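Local coordinates for protein tyrosinase (Aspergillus oryzae, PDB 6JU8) that probably catalyses the copper-dependent oxidation of L-tyrosine and L-dopa to L-dopaquinone with molecular oxygen, a step of melanin biosynthesis, at residues 106-111 and 382-387; 272-275 and 279-282; 285-290 and 329-334. The protein carries 1 engineered substitution. All coordinates share one frame; numbering follows the deposited sequence.

Interaction 1: residues 106-111 and 382-387. With CU (copper (II) ion), chain C.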
loop_
_atom_site.group_PDB
_atom_site.type_symbol
_atom_site.label_atom_id
_atom_site.label_comp_id
_atom_site.label_asym_id
_atom_site.label_seq_id
_atom_site.Cartn_x
_atom_site.Cartn_y
_atom_site.Cartn_z
ATOM N N TRP A 106 23.026 -20.745 -11.064
ATOM C CA TRP A 106 21.972 -21.320 -10.198
ATOM C C TRP A 106 20.665 -20.602 -10.457
ATOM O O TRP A 106 19.598 -21.217 -10.628
ATOM C CB TRP A 106 22.408 -21.229 -8.711
ATOM C CG TRP A 106 21.422 -21.976 -7.850
ATOM C CD1 TRP A 106 21.526 -23.290 -7.480
ATOM C CD2 TRP A 106 20.214 -21.485 -7.280
ATOM N NE1 TRP A 106 20.441 -23.663 -6.703
ATOM C CE2 TRP A 106 19.625 -22.559 -6.578
ATOM C CE3 TRP A 106 19.556 -20.241 -7.310
ATOM C CZ2 TRP A 106 18.410 -22.428 -5.900
ATOM C CZ3 TRP A 106 18.357 -20.116 -6.629
ATOM C CH2 TRP A 106 17.784 -21.203 -5.933
ATOM N N HIS A 107 20.701 -19.256 -10.484
ATOM C CA HIS A 107 19.456 -18.514 -10.671
ATOM C C HIS A 107 18.912 -18.649 -12.077
ATOM O O HIS A 107 17.674 -18.596 -12.238
ATOM C CB HIS A 107 19.658 -17.040 -10.281
ATOM C CG HIS A 107 19.767 -16.854 -8.804
ATOM N ND1 HIS A 107 20.949 -16.977 -8.084
ATOM C CD2 HIS A 107 18.827 -16.575 -7.872
ATOM C CE1 HIS A 107 20.713 -16.760 -6.790
ATOM N NE2 HIS A 107 19.424 -16.524 -6.629
ATOM N N ARG A 108 19.739 -18.881 -13.094
ATOM C CA ARG A 108 19.241 -19.119 -14.443
ATOM C C ARG A 108 18.322 -20.329 -14.427
ATOM O O ARG A 108 17.231 -20.303 -15.021
ATOM C CB ARG A 108 20.416 -19.315 -15.410
ATOM C CG ARG A 108 19.949 -19.703 -16.827
ATOM C CD ARG A 108 21.053 -19.501 -17.868
ATOM N NE ARG A 108 21.289 -18.086 -18.117
ATOM C CZ ARG A 108 22.297 -17.564 -18.786
ATOM N NH1 ARG A 108 23.243 -18.308 -19.355
ATOM N NH2 ARG A 108 22.376 -16.237 -18.902
ATOM N N VAL A 109 18.754 -21.409 -13.756
ATOM C CA VAL A 109 17.916 -22.614 -13.694
ATOM C C VAL A 109 16.672 -22.353 -12.864
ATOM O O VAL A 109 15.560 -22.793 -13.219
ATOM C CB VAL A 109 18.719 -23.806 -13.140
ATOM C CG1 VAL A 109 17.840 -25.065 -13.109
ATOM C CG2 VAL A 109 19.975 -24.119 -13.950
ATOM N N TYR A 110 16.792 -21.629 -11.752
ATOM C CA TYR A 110 15.641 -21.361 -10.874
ATOM C C TYR A 110 14.555 -20.610 -11.619
ATOM O O TYR A 110 13.368 -20.974 -11.508
ATOM C CB TYR A 110 16.128 -20.550 -9.684
ATOM C CG TYR A 110 15.214 -20.448 -8.488
ATOM C CD1 TYR A 110 14.337 -21.452 -8.113
ATOM C CD2 TYR A 110 15.265 -19.299 -7.692
ATOM C CE1 TYR A 110 13.527 -21.337 -6.994
ATOM C CE2 TYR A 110 14.489 -19.176 -6.544
ATOM C CZ TYR A 110 13.601 -20.193 -6.212
ATOM O OH TYR A 110 12.846 -20.030 -5.071
ATOM N N VAL A 111 14.940 -19.574 -12.371
ATOM C CA VAL A 111 13.941 -18.790 -13.120
ATOM C C VAL A 111 13.269 -19.664 -14.182
ATOM O O VAL A 111 12.059 -19.560 -14.401
ATOM C CB VAL A 111 14.603 -17.567 -13.758
ATOM C CG1 VAL A 111 13.646 -16.844 -14.726
ATOM C CG2 VAL A 111 15.064 -16.586 -12.682
ATOM N N LEU A 382 20.788 -9.724 -18.045
ATOM C CA LEU A 382 22.068 -9.024 -17.944
ATOM C C LEU A 382 23.227 -10.002 -18.095
ATOM O O LEU A 382 24.229 -9.706 -18.743
ATOM C CB LEU A 382 22.176 -8.298 -16.607
ATOM C CG LEU A 382 21.234 -7.089 -16.441
ATOM C CD1 LEU A 382 21.354 -6.542 -15.031
ATOM C CD2 LEU A 382 21.523 -6.016 -17.484
ATOM N N THR A 383 23.077 -11.193 -17.527
ATOM C CA THR A 383 24.085 -12.244 -17.708
ATOM C C THR A 383 24.196 -12.586 -19.190
ATOM O O THR A 383 25.325 -12.716 -19.716
ATOM C CB THR A 383 23.761 -13.479 -16.873
ATOM O OG1 THR A 383 23.720 -13.101 -15.487
ATOM C CG2 THR A 383 24.871 -14.515 -17.010
ATOM N N ALA A 384 23.072 -12.806 -19.872
ATOM C CA ALA A 384 23.106 -13.162 -21.295
ATOM C C ALA A 384 23.712 -12.052 -22.116
ATOM O O ALA A 384 24.490 -12.299 -23.050
ATOM C CB ALA A 384 21.668 -13.458 -21.752
ATOM N N ILE A 385 23.381 -10.788 -21.817
ATOM C CA ILE A 385 24.027 -9.657 -22.521
ATOM C C ILE A 385 25.535 -9.690 -22.344
ATOM O O ILE A 385 26.320 -9.581 -23.303
ATOM C CB ILE A 385 23.484 -8.304 -22.020
ATOM C CG1 ILE A 385 21.996 -8.143 -22.344
ATOM C CG2 ILE A 385 24.316 -7.156 -22.594
ATOM C CD1 ILE A 385 21.320 -7.005 -21.605
ATOM N N TRP A 386 25.958 -9.834 -21.076
ATOM C CA TRP A 386 27.396 -9.776 -20.799
ATOM C C TRP A 386 28.081 -10.951 -21.472
ATOM O O TRP A 386 29.171 -10.783 -22.040
ATOM C CB TRP A 386 27.632 -9.760 -19.280
ATOM C CG TRP A 386 29.064 -9.532 -18.922
ATOM C CD1 TRP A 386 29.618 -8.292 -18.701
ATOM C CD2 TRP A 386 30.125 -10.486 -18.759
ATOM N NE1 TRP A 386 30.943 -8.430 -18.394
ATOM C CE2 TRP A 386 31.288 -9.768 -18.423
ATOM C CE3 TRP A 386 30.194 -11.877 -18.845
ATOM C CZ2 TRP A 386 32.531 -10.369 -18.180
ATOM C CZ3 TRP A 386 31.431 -12.477 -18.601
ATOM C CH2 TRP A 386 32.573 -11.748 -18.276
ATOM N N GLN A 387 27.464 -12.139 -21.453
ATOM C CA GLN A 387 28.070 -13.282 -22.148
ATOM C C GLN A 387 28.240 -12.982 -23.640
ATOM O O GLN A 387 29.258 -13.321 -24.232
ATOM C CB GLN A 387 27.219 -14.530 -21.999
ATOM C CG GLN A 387 27.196 -15.164 -20.612
ATOM C CD GLN A 387 26.291 -16.382 -20.667
ATOM O OE1 GLN A 387 25.143 -16.339 -20.205
ATOM N NE2 GLN A 387 26.758 -17.467 -21.273
HETATM CU CU CU C . 19.042 -15.947 -4.757
HETATM O O HOH W 1 18.501 -14.096 -4.779
#
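Two helices of the dicopper core of the tyrosinase central domain are tied together where R108, next in sequence to the copper ligand H107, reaches Q387. The axes of the two segments pass 12.2 Å apart at a crossing angle of -128°, and the long R108 side chain spans this separation. Its CG lies anti to the backbone N and the chain bends at chi3 (-72°), which turns the guanidinium to Q387. Both end nitrogens of the guanidinium, nearly coplanar with the amide, converge on one oxygen: R108 NH1 lies 2.9 Å from Q387 OE1 (N-H...O 151°), on a lone pair in the carbonyl plane, while R108 NH2 lies 3.1 Å from the same OE1, almost in line with the C=O bond. R108 NH2 also passes T383 CG2 at 3.6 Å. A salt bridge from R108 NE to D380 and a bond from NH1 to the V429 carbonyl fix the rotation of the group. H107 points elsewhere: its NE2 binds copper at 2.0 Å, H71 and H98 completing the histidine triad, and W106 CE3 sits over its ring. Beyond the contact, L382 of helix 371-389 packs on helices 283-292 and 328-340, while I385 touches helix 448-456.

Interaction 2: residues 272-275 and 279-282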
loop_
_atom_site.group_PDB
_atom_site.type_symbol
_atom_site.label_atom_id
_atom_site.label_comp_id
_atom_site.label_asym_id
_atom_site.label_seq_id
_atom_site.Cartn_x
_atom_site.Cartn_y
_atom_site.Cartn_z
ATOM N N GLN A 272 27.543 -0.449 -0.446
ATOM C CA GLN A 272 29.003 -0.552 -0.476
ATOM C C GLN A 272 29.668 0.804 -0.235
ATOM O O GLN A 272 29.080 1.850 -0.506
ATOM C CB GLN A 272 29.440 -1.102 -1.833
ATOM C CG GLN A 272 29.118 -2.562 -2.087
ATOM C CD GLN A 272 27.734 -2.716 -2.695
ATOM O OE1 GLN A 272 26.920 -1.790 -2.754
ATOM N NE2 GLN A 272 27.436 -3.931 -3.115
ATOM N N ASN A 273 30.892 0.741 0.288
ATOM C CA ASN A 273 31.755 1.910 0.450
ATOM C C ASN A 273 32.258 2.374 -0.914
ATOM O O ASN A 273 33.044 1.644 -1.528
ATOM C CB ASN A 273 32.912 1.526 1.360
ATOM C CG ASN A 273 34.022 2.544 1.468
ATOM O OD1 ASN A 273 33.843 3.707 1.103
ATOM N ND2 ASN A 273 35.173 2.108 1.981
ATOM N N LEU A 274 31.818 3.529 -1.393
ATOM C CA LEU A 274 32.236 4.042 -2.699
ATOM C C LEU A 274 33.265 5.163 -2.543
ATOM O O LEU A 274 33.540 5.975 -3.437
ATOM C CB LEU A 274 31.047 4.489 -3.536
ATOM C CG LEU A 274 29.994 3.446 -3.928
ATOM C CD1 LEU A 274 29.018 3.997 -4.978
ATOM C CD2 LEU A 274 30.614 2.145 -4.426
ATOM N N ASP A 275 33.883 5.236 -1.366
ATOM C CA ASP A 275 34.904 6.262 -1.146
ATOM C C ASP A 275 35.978 6.105 -2.215
ATOM O O ASP A 275 36.454 4.994 -2.488
ATOM C CB ASP A 275 35.453 6.133 0.273
ATOM C CG ASP A 275 36.258 7.289 0.801
ATOM O OD1 ASP A 275 36.077 8.451 0.375
ATOM O OD2 ASP A 275 37.112 7.049 1.696
ATOM N N SER A 279 32.678 8.827 -9.253
ATOM C CA SER A 279 31.348 9.378 -9.060
ATOM C C SER A 279 30.526 8.311 -8.338
ATOM O O SER A 279 30.985 7.175 -8.215
ATOM C CB SER A 279 30.659 9.739 -10.382
ATOM O OG SER A 279 30.438 8.582 -11.167
ATOM N N VAL A 280 29.356 8.702 -7.879
ATOM C CA VAL A 280 28.399 7.742 -7.341
ATOM C C VAL A 280 27.317 7.551 -8.395
ATOM O O VAL A 280 26.498 8.456 -8.581
ATOM C CB VAL A 280 27.779 8.287 -6.039
ATOM C CG1 VAL A 280 26.658 7.368 -5.593
ATOM C CG2 VAL A 280 28.881 8.432 -4.993
ATOM N N PRO A 281 27.372 6.461 -9.134
ATOM C CA PRO A 281 26.491 6.278 -10.279
ATOM C C PRO A 281 25.043 6.052 -9.873
ATOM O O PRO A 281 24.745 5.517 -8.815
ATOM C CB PRO A 281 27.026 5.005 -10.946
ATOM C CG PRO A 281 28.432 4.897 -10.437
ATOM C CD PRO A 281 28.335 5.330 -8.994
ATOM N N THR A 282 24.153 6.455 -10.772
ATOM C CA THR A 282 22.765 6.015 -10.677
ATOM C C THR A 282 22.651 4.512 -10.950
ATOM O O THR A 282 23.626 3.882 -11.415
ATOM C CB THR A 282 21.911 6.765 -11.696
ATOM O OG1 THR A 282 22.361 6.409 -13.016
ATOM C CG2 THR A 282 22.026 8.282 -11.549
#
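Apolar contact across the two segments rests on L274, whose CD1 methyl meets both V280 and P281. L274 CD1 stands 4.2 Å from V280 CG1, the two side chains crossing at about a right angle, and 4.3 Å from P281 CD at the proline ring. These are ordinary van der Waals separations, and the 93 Å² buried in all marks a small, partly buried patch. With CG anti to its carbonyl carbon (chi1 -62°), L274 carries this branch across to the facing segment, and its CA is 7.1 Å from that of V280.

Hydrogen bonding does not link the segments; it shapes 272-275 from within. N273 OD1 accepts from D275 N at 2.9 Å (N-H...O 156°), which defines an Asx turn, although the donor lies 41° out of the side-chain carbonyl plane. The whole arrangement belongs to the irregular connection between helices 258-267 and 283-292 in the central domain, away from the copper sites. At its far end T282 is the N-cap of helix 283-292, its OG1 accepting from D285 N.

Polar and apolar partners outside place the loop on its surroundings. The P281 carbonyl accepts from W270 NE1, and the proline ring packs on M286 and R289. Q272 is held at both ends of its amide: OE1 accepts from N334 ND2, while NE2 donates to E311.

Interaction 3: residues 285-290 and 329-334. With CU (copper (II) ion), chain D.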
loop_
_atom_site.group_PDB
_atom_site.type_symbol
_atom_site.label_atom_id
_atom_site.label_comp_id
_atom_site.label_asym_id
_atom_site.label_seq_id
_atom_site.Cartn_x
_atom_site.Cartn_y
_atom_site.Cartn_z
ATOM N N ASP A 285 23.262 4.028 -14.661
ATOM C CA ASP A 285 24.675 4.114 -15.062
ATOM C C ASP A 285 25.485 2.941 -14.544
ATOM O O ASP A 285 26.404 2.451 -15.217
ATOM C CB ASP A 285 25.264 5.451 -14.599
ATOM C CG ASP A 285 26.669 5.611 -15.179
ATOM O OD1 ASP A 285 26.852 5.443 -16.398
ATOM O OD2 ASP A 285 27.572 5.930 -14.405
ATOM N N MET A 286 25.181 2.502 -13.315
ATOM C CA MET A 286 25.938 1.346 -12.789
ATOM C C MET A 286 25.727 0.133 -13.671
ATOM O O MET A 286 26.648 -0.662 -13.928
ATOM C CB MET A 286 25.513 1.045 -11.343
ATOM C CG MET A 286 26.497 0.150 -10.629
ATOM S SD MET A 286 28.022 0.996 -10.188
ATOM C CE MET A 286 27.506 1.722 -8.617
ATOM N N THR A 287 24.504 -0.042 -14.161
ATOM C CA THR A 287 24.162 -1.157 -15.049
ATOM C C THR A 287 24.867 -0.999 -16.379
ATOM O O THR A 287 25.433 -1.955 -16.963
ATOM C CB THR A 287 22.625 -1.224 -15.205
ATOM O OG1 THR A 287 22.051 -1.452 -13.911
ATOM C CG2 THR A 287 22.241 -2.406 -16.080
ATOM N N PHE A 288 24.880 0.208 -16.938
ATOM C CA PHE A 288 25.656 0.501 -18.144
ATOM C C PHE A 288 27.118 0.137 -17.981
ATOM O O PHE A 288 27.708 -0.511 -18.853
ATOM C CB PHE A 288 25.509 1.983 -18.488
ATOM C CG PHE A 288 26.240 2.381 -19.754
ATOM C CD1 PHE A 288 25.788 2.029 -21.009
ATOM C CD2 PHE A 288 27.419 3.095 -19.651
ATOM C CE1 PHE A 288 26.485 2.387 -22.161
ATOM C CE2 PHE A 288 28.088 3.486 -20.789
ATOM C CZ PHE A 288 27.640 3.149 -22.063
ATOM N N ARG A 289 27.719 0.532 -16.858
ATOM C CA ARG A 289 29.129 0.214 -16.625
ATOM C C ARG A 289 29.333 -1.301 -16.555
ATOM O O ARG A 289 30.337 -1.822 -17.036
ATOM C CB ARG A 289 29.548 0.874 -15.304
ATOM C CG ARG A 289 29.663 2.396 -15.414
ATOM C CD ARG A 289 30.027 2.992 -14.055
ATOM N NE ARG A 289 30.021 4.452 -14.128
ATOM C CZ ARG A 289 30.818 5.262 -13.464
ATOM N NH1 ARG A 289 31.723 4.792 -12.616
ATOM N NH2 ARG A 289 30.703 6.569 -13.633
ATOM N N LEU A 290 28.394 -2.032 -15.955
ATOM C CA LEU A 290 28.505 -3.488 -15.858
ATOM C C LEU A 290 28.607 -4.114 -17.231
ATOM O O LEU A 290 29.374 -5.055 -17.456
ATOM C CB LEU A 290 27.286 -4.076 -15.139
ATOM C CG LEU A 290 27.304 -5.614 -15.029
ATOM C CD1 LEU A 290 28.398 -6.097 -14.098
ATOM C CD2 LEU A 290 25.935 -6.118 -14.581
ATOM N N GLU A 329 26.240 -9.378 -9.047
ATOM C CA GLU A 329 25.591 -9.812 -7.813
ATOM C C GLU A 329 25.423 -8.626 -6.860
ATOM O O GLU A 329 24.367 -8.501 -6.231
ATOM C CB GLU A 329 26.412 -10.910 -7.143
ATOM C CG GLU A 329 25.714 -11.523 -5.942
ATOM C CD GLU A 329 26.432 -12.724 -5.363
ATOM O OE1 GLU A 329 27.597 -13.024 -5.704
ATOM O OE2 GLU A 329 25.803 -13.363 -4.495
ATOM N N ALA A 330 26.430 -7.770 -6.764
ATOM C CA ALA A 330 26.370 -6.583 -5.902
ATOM C C ALA A 330 25.255 -5.653 -6.354
ATOM O O ALA A 330 24.515 -5.086 -5.539
ATOM C CB ALA A 330 27.739 -5.893 -5.915
ATOM N N ILE A 331 25.142 -5.400 -7.665
ATOM C CA ILE A 331 24.045 -4.555 -8.141
ATOM C C ILE A 331 22.715 -5.187 -7.735
ATOM O O ILE A 331 21.805 -4.554 -7.198
ATOM C CB ILE A 331 24.085 -4.326 -9.661
ATOM C CG1 ILE A 331 25.326 -3.513 -10.067
ATOM C CG2 ILE A 331 22.812 -3.649 -10.140
ATOM C CD1 ILE A 331 25.506 -3.350 -11.565
ATOM N N HIS A 332 22.574 -6.479 -8.029
ATOM C CA HIS A 332 21.378 -7.247 -7.698
ATOM C C HIS A 332 21.031 -7.160 -6.219
ATOM O O HIS A 332 19.840 -7.092 -5.883
ATOM C CB HIS A 332 21.617 -8.696 -8.126
ATOM C CG HIS A 332 21.087 -9.767 -7.229
ATOM N ND1 HIS A 332 21.752 -10.217 -6.100
ATOM C CD2 HIS A 332 19.975 -10.534 -7.332
ATOM C CE1 HIS A 332 21.054 -11.199 -5.550
ATOM N NE2 HIS A 332 19.950 -11.422 -6.276
ATOM N N ASN A 333 22.017 -7.168 -5.326
ATOM C CA ASN A 333 21.784 -7.102 -3.874
ATOM C C ASN A 333 21.191 -5.757 -3.510
ATOM O O ASN A 333 20.266 -5.683 -2.689
ATOM C CB ASN A 333 23.128 -7.267 -3.156
ATOM C CG ASN A 333 23.710 -8.667 -3.174
ATOM O OD1 ASN A 333 23.088 -9.602 -3.644
ATOM N ND2 ASN A 333 24.948 -8.763 -2.688
ATOM N N ASN A 334 21.729 -4.690 -4.081
ATOM C CA ASN A 334 21.182 -3.357 -3.830
ATOM C C ASN A 334 19.742 -3.291 -4.317
ATOM O O ASN A 334 18.865 -2.753 -3.623
ATOM C CB ASN A 334 22.061 -2.312 -4.516
ATOM C CG ASN A 334 23.286 -2.002 -3.691
ATOM O OD1 ASN A 334 23.215 -1.240 -2.722
ATOM N ND2 ASN A 334 24.427 -2.551 -4.083
HETATM CU CU CU D . 17.948 -12.206 -5.912
HETATM O O HOH W 1 18.501 -14.096 -4.779
#
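I331 has CG1 anti to its carbonyl carbon (chi1 -66°) and CD1 extended beyond it (chi2 175°), which drives the CD1 methyl at M286 and L290, both with CG anti to the backbone N. The pair is an antiparallel helix packing in the tyrosinase dicopper core, the axes of the two segments 11.0 Å apart with a signed crossing angle of -161°. It is apolar, with no hydrogen bond between the segments.

I331 supplies most of the 145 Å² buried. Its CD1 lies 3.8 Å from M286 CG and 4.1 Å from L290 CB. The first torsion of M286 brings this methylene, not the sulfur, nearest to I331; the bend at chi2 carries SD off to the side of the contact. Beside this, I331 CG2 passes T287 OG1 at 4.4 Å; that hydroxyl is hydrogen-bonded to the L283 carbonyl within its own helix.

Around the packing, polar groups bond within each helix and to the neighbouring loop. R289 NE makes a salt bridge to D285 OD2, from above the carboxylate plane, and the arginine has a second acidic partner, D278, at NH1. On helix 328-340, N334 ND2 and N334 N reach the A330 carbonyl from opposite faces of its plane.

H332, the residue after I331, binds copper with H336 and H376. ND1 helps hold the ring, donating to a lone pair of E329 O at 3.1 Å, in the ring plane; a weak bond to N333 OD1 adds to this. At the other ring nitrogen, H332 NE2 meets the metal at 2.2 Å, and the same copper is bound by a water O at 2.3 Å.

In the fold
Interactions 1 and 3 are buried and lie beside the dicopper centre: each holds a histidine ligand of a different copper, and one water bound to both metals belongs to both. Their chemistry differs: interaction 1 spans its gap with a charged guanidinium and an amide, interaction 3 with methyl and methylene packing. They touch directly, W386 CD1 lying 3.5 Å from L290 O, although their centres are about 14 Å apart. Interaction 2 is more peripheral, its centre about 25 Å from the chain centre, and is a small apolar patch between loop segments. Its loop leads into helix 283-292, the first helix of interaction 3, and touches it, whereas its nearest atoms to interaction 1 are about 11 Å away.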